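Local coordinates for protein carbohydrate kinase, FGGY (Novosphingobium aromaticivorans, PDB 3H6E) that probably phosphorylates a carbohydrate, although the identity of its sugar substrate is not established, at residues Ala375-Thr380 against Asn462-Glu467; Pro294-Met299 against Asp383-Thr388. All coordinates share one frame; numbering follows the deposited sequence.

Contact 1: residues Ala375-Thr380 against Asn462-Glu467; sequences ALVADT and NRWQAE
W464 reaches from helix 457-468 across to helix 363-384 and lays one face of its indole against L376. The CB of L376 sits over the six-membered ring, 3.4 Å from its centroid and only 15° off the ring normal, a CH-pi contact made with the root of the side chain. Farther out, L376 CD1 lies 3.5 Å above the ring plane, displaced toward the rim on the pyrrole side, with W464 CD2 its nearest atom. The leucine thus runs along the indole's length, the two side chains sliding past each other in opposite directions. With CG anti to the backbone N (chi1 -175°), W464 extends its ring straight from its own helix, and this reach spans the 8.5 Å between the CA atoms of L376 and W464. V377 meets the benzo end of the indole more loosely and crosswise: its CG2, set anti to the carbonyl carbon, comes within 4.1 Å of W464 CZ2. The indole NE1 is satisfied by a hydrogen bond to the carbonyl oxygen of I338, which pins the ring's rotation. Replacing W464 with an alanine would probably open a gap over L376 CB and CD1 and cost the I338 carbonyl the bond from the indole N-H. The indole packs on helix 363-384 and also touches M337 and L339 of strand 337-339, while A375 of the same long helix turns to helix 401-410.

Contact 2: residues Pro294-Met299 against Asp383-Thr388; sequences PSARFM and DLIGST
I385, at the C-terminal end of helix 363-384, packs onto strand 292-298, and its branches meet three successive residues of the strand. Its CB lies 4.0 Å from P294 CB, at the point of nearest backbone approach, where the CA atoms of P294 and I385 are 6.0 Å apart. The CG2 methyl goes to A296, whose CB is 3.9 Å away, and also comes to 3.7 Å from the S295 carbonyl oxygen. The other branch ends in CD1, 3.7 Å from the P294 carbonyl oxygen; CG1 stands between the backbone N and the carbonyl carbon (chi1 56°), and an extended chi2 of 177° carries that methyl to the strand backbone. P294 and A296 both point toward I385, while S295 between them points away, the alternation expected of a beta strand, and no hydrogen bond crosses the contact. A Schellman motif at G386, whose positive phi suits glycine, turns the chain toward strand 390-394. Helix 363-384 and the strand it leads into belong to the C-terminal domain, of the actin-like ATPase clan, and the helix lies against one side of that domain's mixed sheet. A263 of strand 261-266 adds to the apolar bed under I385, whose carbonyl oxygen accepts a hydrogen bond from R265 NH1. Beside it, A296 also touches A381, one turn back along the helix.

Overall arrangement
Contacts 1 and 2 share helix 363-384, their centres about 14 Å apart. The earlier segment of the helix takes part in contact 1 and its C-terminal end in contact 2. Along the chain the segments alternate: 294-299, 375-380, 383-388, 462-467. The helix thus packs inward on the mixed sheet through strand 292-298 and outward against the late helix 457-468, bringing the last modelled helix against the long helix that covers the sheet. The two contacts meet directly, since V377 CG1 lies 3.6 Å from F298 CD2, and F298 also packs on A378. V377 therefore touches both the indole of contact 1 and F298 of contact 2, so the two buried contacts adjoin.

Contact 1: residues Ala375-Thr380 against Asn462-Glu467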
# COMPACT_ATOMS: atom_id res chain seq x y z
N ALA A 375 11.90 -7.35 -14.02
CA ALA A 375 12.25 -8.48 -13.17
C ALA A 375 13.60 -8.23 -12.50
O ALA A 375 13.78 -8.51 -11.32
CB ALA A 375 12.30 -9.76 -13.98
N LEU A 376 14.53 -7.68 -13.28
CA LEU A 376 15.88 -7.43 -12.80
C LEU A 376 15.91 -6.31 -11.77
O LEU A 376 16.65 -6.38 -10.79
CB LEU A 376 16.80 -7.10 -13.97
CG LEU A 376 16.93 -8.24 -15.00
CD1 LEU A 376 17.28 -7.71 -16.38
CD2 LEU A 376 17.93 -9.29 -14.53
N VAL A 377 15.11 -5.27 -12.00
CA VAL A 377 15.04 -4.15 -11.07
C VAL A 377 14.27 -4.56 -9.82
O VAL A 377 14.58 -4.12 -8.71
CB VAL A 377 14.40 -2.90 -11.71
CG1 VAL A 377 14.35 -1.76 -10.70
CG2 VAL A 377 15.16 -2.49 -12.96
N ALA A 378 13.25 -5.40 -9.99
CA ALA A 378 12.52 -5.95 -8.86
C ALA A 378 13.45 -6.85 -8.06
O ALA A 378 13.40 -6.89 -6.84
CB ALA A 378 11.30 -6.72 -9.32
N ASP A 379 14.32 -7.55 -8.78
CA ASP A 379 15.30 -8.44 -8.17
C ASP A 379 16.24 -7.65 -7.26
O ASP A 379 16.54 -8.07 -6.15
CB ASP A 379 16.11 -9.15 -9.26
CG ASP A 379 17.23 -9.99 -8.69
OD1 ASP A 379 16.94 -11.12 -8.22
OD2 ASP A 379 18.39 -9.53 -8.72
N THR A 380 16.72 -6.51 -7.76
CA THR A 380 17.58 -5.64 -6.97
C THR A 380 16.83 -5.09 -5.75
O THR A 380 17.38 -4.99 -4.66
CB THR A 380 18.11 -4.47 -7.82
OG1 THR A 380 19.03 -4.98 -8.80
CG2 THR A 380 18.83 -3.44 -6.95
N ASN A 462 23.82 -11.43 -15.96
CA ASN A 462 25.24 -11.15 -15.80
C ASN A 462 25.67 -10.01 -16.72
O ASN A 462 26.31 -9.06 -16.27
CB ASN A 462 26.07 -12.41 -16.05
CG ASN A 462 26.02 -13.38 -14.89
OD1 ASN A 462 26.06 -12.97 -13.73
ND2 ASN A 462 25.94 -14.67 -15.19
N ARG A 463 25.31 -10.11 -17.99
CA ARG A 463 25.57 -9.02 -18.93
C ARG A 463 24.89 -7.74 -18.47
O ARG A 463 25.53 -6.70 -18.34
CB ARG A 463 25.12 -9.40 -20.35
CG ARG A 463 26.24 -9.92 -21.23
CD ARG A 463 26.35 -11.44 -21.19
NE ARG A 463 26.08 -12.05 -22.50
CZ ARG A 463 24.88 -12.42 -22.93
NH1 ARG A 463 23.80 -12.23 -22.17
NH2 ARG A 463 24.75 -12.97 -24.13
N TRP A 464 23.58 -7.82 -18.22
CA TRP A 464 22.81 -6.68 -17.74
C TRP A 464 23.49 -6.00 -16.55
O TRP A 464 23.79 -4.80 -16.60
CB TRP A 464 21.39 -7.12 -17.36
CG TRP A 464 20.48 -5.99 -16.96
CD1 TRP A 464 19.87 -5.09 -17.79
CD2 TRP A 464 20.04 -5.66 -15.63
NE1 TRP A 464 19.11 -4.21 -17.06
CE2 TRP A 464 19.19 -4.54 -15.74
CE3 TRP A 464 20.30 -6.20 -14.37
CZ2 TRP A 464 18.59 -3.95 -14.62
CZ3 TRP A 464 19.71 -5.60 -13.26
CH2 TRP A 464 18.87 -4.49 -13.40
N GLN A 465 23.73 -6.76 -15.49
CA GLN A 465 24.37 -6.23 -14.29
C GLN A 465 25.70 -5.56 -14.61
O GLN A 465 25.93 -4.41 -14.21
CB GLN A 465 24.56 -7.34 -13.25
CG GLN A 465 23.29 -7.68 -12.49
CD GLN A 465 23.50 -8.77 -11.46
OE1 GLN A 465 22.56 -9.23 -10.82
NE2 GLN A 465 24.75 -9.20 -11.30
N ALA A 466 26.56 -6.27 -15.32
CA ALA A 466 27.85 -5.72 -15.73
C ALA A 466 27.67 -4.38 -16.43
O ALA A 466 28.27 -3.38 -16.04
CB ALA A 466 28.58 -6.70 -16.64
N GLU A 467 26.82 -4.36 -17.45
CA GLU A 467 26.53 -3.14 -18.20
C GLU A 467 26.09 -1.99 -17.29
O GLU A 467 26.58 -0.87 -17.43
CB GLU A 467 25.47 -3.41 -19.27
CG GLU A 467 26.02 -4.11 -20.50
CD GLU A 467 26.82 -3.18 -21.38
OE1 GLU A 467 26.37 -2.04 -21.62
OE2 GLU A 467 27.91 -3.59 -21.84

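Contact 2: residues Pro294-Met299 against Asp383-Thr388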
# COMPACT_ATOMS: atom_id res chain seq x y z
N PRO A 294 9.82 -4.08 6.18
CA PRO A 294 10.80 -3.51 5.25
C PRO A 294 10.24 -3.44 3.84
O PRO A 294 9.64 -4.40 3.36
CB PRO A 294 11.96 -4.51 5.32
CG PRO A 294 11.84 -5.13 6.67
CD PRO A 294 10.36 -5.21 6.94
N SER A 295 10.43 -2.30 3.18
CA SER A 295 9.83 -2.06 1.87
C SER A 295 10.81 -1.44 0.89
O SER A 295 11.68 -0.67 1.27
CB SER A 295 8.60 -1.17 2.01
OG SER A 295 7.78 -1.60 3.09
N ALA A 296 10.64 -1.77 -0.39
CA ALA A 296 11.41 -1.15 -1.46
C ALA A 296 10.53 -1.02 -2.68
O ALA A 296 9.88 -1.99 -3.09
CB ALA A 296 12.63 -1.98 -1.78
N ARG A 297 10.47 0.17 -3.27
CA ARG A 297 9.70 0.36 -4.49
C ARG A 297 10.49 0.93 -5.66
O ARG A 297 11.62 1.39 -5.52
CB ARG A 297 8.43 1.20 -4.25
CG ARG A 297 8.33 1.92 -2.91
CD ARG A 297 9.32 3.07 -2.80
NE ARG A 297 8.88 4.31 -3.44
CZ ARG A 297 8.01 5.17 -2.91
NH1 ARG A 297 7.45 4.91 -1.73
NH2 ARG A 297 7.68 6.29 -3.55
N PHE A 298 9.85 0.87 -6.83
CA PHE A 298 10.31 1.55 -8.03
C PHE A 298 9.10 1.62 -8.95
O PHE A 298 8.21 0.77 -8.87
CB PHE A 298 11.49 0.83 -8.69
CG PHE A 298 11.11 -0.43 -9.41
CD1 PHE A 298 10.88 -1.61 -8.71
CD2 PHE A 298 11.03 -0.46 -10.79
CE1 PHE A 298 10.55 -2.78 -9.38
CE2 PHE A 298 10.69 -1.62 -11.47
CZ PHE A 298 10.45 -2.78 -10.75
N MSE A 299 9.05 2.64 -9.80
CA MSE A 299 7.86 2.86 -10.61
C MSE A 299 7.81 1.97 -11.84
O MSE A 299 7.77 2.44 -12.97
CB MSE A 299 7.76 4.33 -11.01
CG MSE A 299 7.12 5.18 -9.93
SE MSE A 299 6.50 6.89 -10.61
CE MSE A 299 8.22 7.80 -10.60
N ASP A 383 16.24 -7.62 -2.96
CA ASP A 383 17.49 -7.88 -2.25
C ASP A 383 17.88 -6.78 -1.27
O ASP A 383 18.47 -7.06 -0.23
CB ASP A 383 18.63 -8.13 -3.24
CG ASP A 383 18.56 -9.50 -3.87
OD1 ASP A 383 17.85 -10.37 -3.31
OD2 ASP A 383 19.21 -9.72 -4.92
N LEU A 384 17.55 -5.54 -1.60
CA LEU A 384 17.80 -4.41 -0.69
C LEU A 384 17.18 -4.61 0.69
O LEU A 384 17.68 -4.08 1.68
CB LEU A 384 17.28 -3.10 -1.29
CG LEU A 384 18.28 -2.14 -1.92
CD1 LEU A 384 19.45 -2.87 -2.56
CD2 LEU A 384 17.59 -1.22 -2.92
N ILE A 385 16.10 -5.38 0.77
CA ILE A 385 15.36 -5.56 2.02
C ILE A 385 15.47 -6.98 2.57
O ILE A 385 14.86 -7.30 3.59
CB ILE A 385 13.87 -5.18 1.87
CG1 ILE A 385 13.22 -5.98 0.74
CG2 ILE A 385 13.72 -3.68 1.60
CD1 ILE A 385 11.74 -5.71 0.57
N GLY A 386 16.24 -7.83 1.90
CA GLY A 386 16.48 -9.18 2.37
C GLY A 386 15.33 -10.14 2.13
O GLY A 386 15.17 -11.12 2.86
N SER A 387 14.53 -9.87 1.10
CA SER A 387 13.42 -10.75 0.73
C SER A 387 13.93 -12.13 0.31
O SER A 387 14.82 -12.24 -0.53
CB SER A 387 12.59 -10.15 -0.42
OG SER A 387 11.74 -9.12 0.03
N THR A 388 13.36 -13.17 0.92
CA THR A 388 13.71 -14.54 0.58
C THR A 388 12.53 -15.47 0.80
O THR A 388 11.52 -15.08 1.37
CB THR A 388 14.88 -15.05 1.45
OG1 THR A 388 14.55 -14.91 2.83
CG2 THR A 388 16.16 -14.29 1.15